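Local coordinates for protein Dmd discriminator of mRNA degradation (Enterobacteria phage RB69, PDB 5I8J) that probably acts as a phage antitoxin that binds and neutralises the bacterial toxin RnlA, protecting phage mRNA from degradation, at residues 31-34 against 35-39. Residues are numbered along the deposited sequence; the frame is centred on the assembly and turned at random.
Sequences EEIE and WVTVQ
Glu-31 to Glu-34 and Trp-35 to Val-38 are successive turns of one alpha-helix, joined by four i-to-i+4 backbone hydrogen bonds, the first from Trp-35 N to Glu-31 O at 2.9 Å and the last from Val-38 N to Glu-34 O. Thr-37 adds a fifth bond. Its hydroxyl OG1 donates to Ile-33 O at 2.7 Å, tilted 35° from the carbonyl plane, while Thr-37 N reaches the same oxygen at 3.0 Å from the opposite face of that plane. The N-H...O angle of 151° makes this backbone bond more bent than the other three. OG1 lies anti to the threonine's own carbonyl carbon (chi1 -60°), which turns it back along the helix toward Ile-33; the methyl CG2 is anti to the backbone N, beside the carbonyl carbon. Next to Thr-37, Val-36 holds CG2 beside its own backbone N and so sets it against Glu-32 O, one turn earlier, at 3.2 Å. The same methyl runs alongside the aliphatic part of Glu-32, with Glu-32 CG 4.0 Å from Val-36 CG2. Val-38 CG2 repeats the approach to Glu-34 O, again at 3.2 Å. The Trp-35 indole leads away from the preceding turn, and Gln-39 CB sits 3.7 Å above one ring face, toward its rim. Glu-34 makes a salt bridge through OE2 with Arg-30, which probably offsets its charge. Ile-33 and Thr-37 are the buried residues of these two turns, against the four-stranded antiparallel sheet: Ile-33 packs on Leu-26 and Ile-52, Thr-37 on Phe-10, Ala-50, Phe-58 and Ala-60. Folding the hydroxyl onto Ile-33 O therefore satisfies a polar group within the helix itself, consistent with a threonine packed among apolar side chains of the sheet.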
# COMPACT_ATOMS: atom_id res chain seq x y z
N GLU A 31 9.44 -2.58 17.74
CA GLU A 31 8.35 -2.52 18.68
C GLU A 31 7.37 -1.40 18.33
O GLU A 31 6.16 -1.61 18.31
CB GLU A 31 8.86 -2.35 20.11
CG GLU A 31 7.74 -2.14 21.10
CD GLU A 31 8.16 -2.38 22.53
OE1 GLU A 31 9.36 -2.23 22.84
OE2 GLU A 31 7.27 -2.69 23.35
N GLU A 32 7.90 -0.21 18.03
CA GLU A 32 7.03 0.89 17.66
C GLU A 32 6.21 0.59 16.41
O GLU A 32 5.02 0.88 16.35
CB GLU A 32 7.82 2.18 17.44
CG GLU A 32 6.91 3.34 17.06
CD GLU A 32 7.65 4.61 16.74
OE1 GLU A 32 8.83 4.53 16.37
OE2 GLU A 32 7.03 5.69 16.85
N ILE A 33 6.86 0.04 15.40
CA ILE A 33 6.18 -0.27 14.15
C ILE A 33 5.03 -1.24 14.39
O ILE A 33 3.91 -1.04 13.90
CB ILE A 33 7.16 -0.85 13.11
CG1 ILE A 33 8.21 0.20 12.75
CG2 ILE A 33 6.41 -1.28 11.86
CD1 ILE A 33 9.40 -0.36 12.00
N GLU A 34 5.30 -2.28 15.18
CA GLU A 34 4.25 -3.26 15.48
C GLU A 34 3.09 -2.64 16.27
O GLU A 34 1.92 -2.88 15.96
CB GLU A 34 4.83 -4.46 16.23
CG GLU A 34 5.73 -5.34 15.36
CD GLU A 34 6.23 -6.59 16.08
OE1 GLU A 34 5.71 -6.91 17.17
OE2 GLU A 34 7.14 -7.25 15.55
N TRP A 35 3.42 -1.84 17.29
CA TRP A 35 2.39 -1.22 18.12
C TRP A 35 1.52 -0.28 17.29
O TRP A 35 0.30 -0.29 17.38
CB TRP A 35 3.00 -0.45 19.31
CG TRP A 35 1.96 -0.10 20.32
CD1 TRP A 35 1.58 -0.84 21.41
CD2 TRP A 35 1.09 1.05 20.30
NE1 TRP A 35 0.56 -0.22 22.08
CE2 TRP A 35 0.24 0.94 21.43
CE3 TRP A 35 0.97 2.16 19.46
CZ2 TRP A 35 -0.72 1.91 21.72
CZ3 TRP A 35 0.01 3.12 19.77
CH2 TRP A 35 -0.82 2.99 20.88
N VAL A 36 2.17 0.53 16.46
CA VAL A 36 1.45 1.48 15.62
C VAL A 36 0.53 0.72 14.66
O VAL A 36 -0.62 1.12 14.44
CB VAL A 36 2.43 2.39 14.85
CG1 VAL A 36 1.72 3.17 13.75
CG2 VAL A 36 3.08 3.36 15.82
N THR A 37 1.02 -0.40 14.15
CA THR A 37 0.23 -1.23 13.23
C THR A 37 -1.00 -1.79 13.94
O THR A 37 -2.13 -1.71 13.42
CB THR A 37 1.06 -2.38 12.65
OG1 THR A 37 2.17 -1.84 11.93
CG2 THR A 37 0.20 -3.23 11.69
N VAL A 38 -0.79 -2.33 15.13
CA VAL A 38 -1.88 -2.93 15.88
C VAL A 38 -2.91 -1.87 16.24
O VAL A 38 -4.11 -2.11 16.13
CB VAL A 38 -1.37 -3.62 17.15
CG1 VAL A 38 -2.52 -3.99 18.09
CG2 VAL A 38 -0.53 -4.84 16.77
N GLN A 39 -2.44 -0.70 16.65
CA GLN A 39 -3.35 0.38 17.02
C GLN A 39 -4.17 0.84 15.82
O GLN A 39 -5.39 1.00 15.92
CB GLN A 39 -2.57 1.55 17.61
CG GLN A 39 -3.40 2.80 17.91
CD GLN A 39 -4.39 2.62 19.05
OE1 GLN A 39 -4.52 1.55 19.64
NE2 GLN A 39 -5.10 3.70 19.38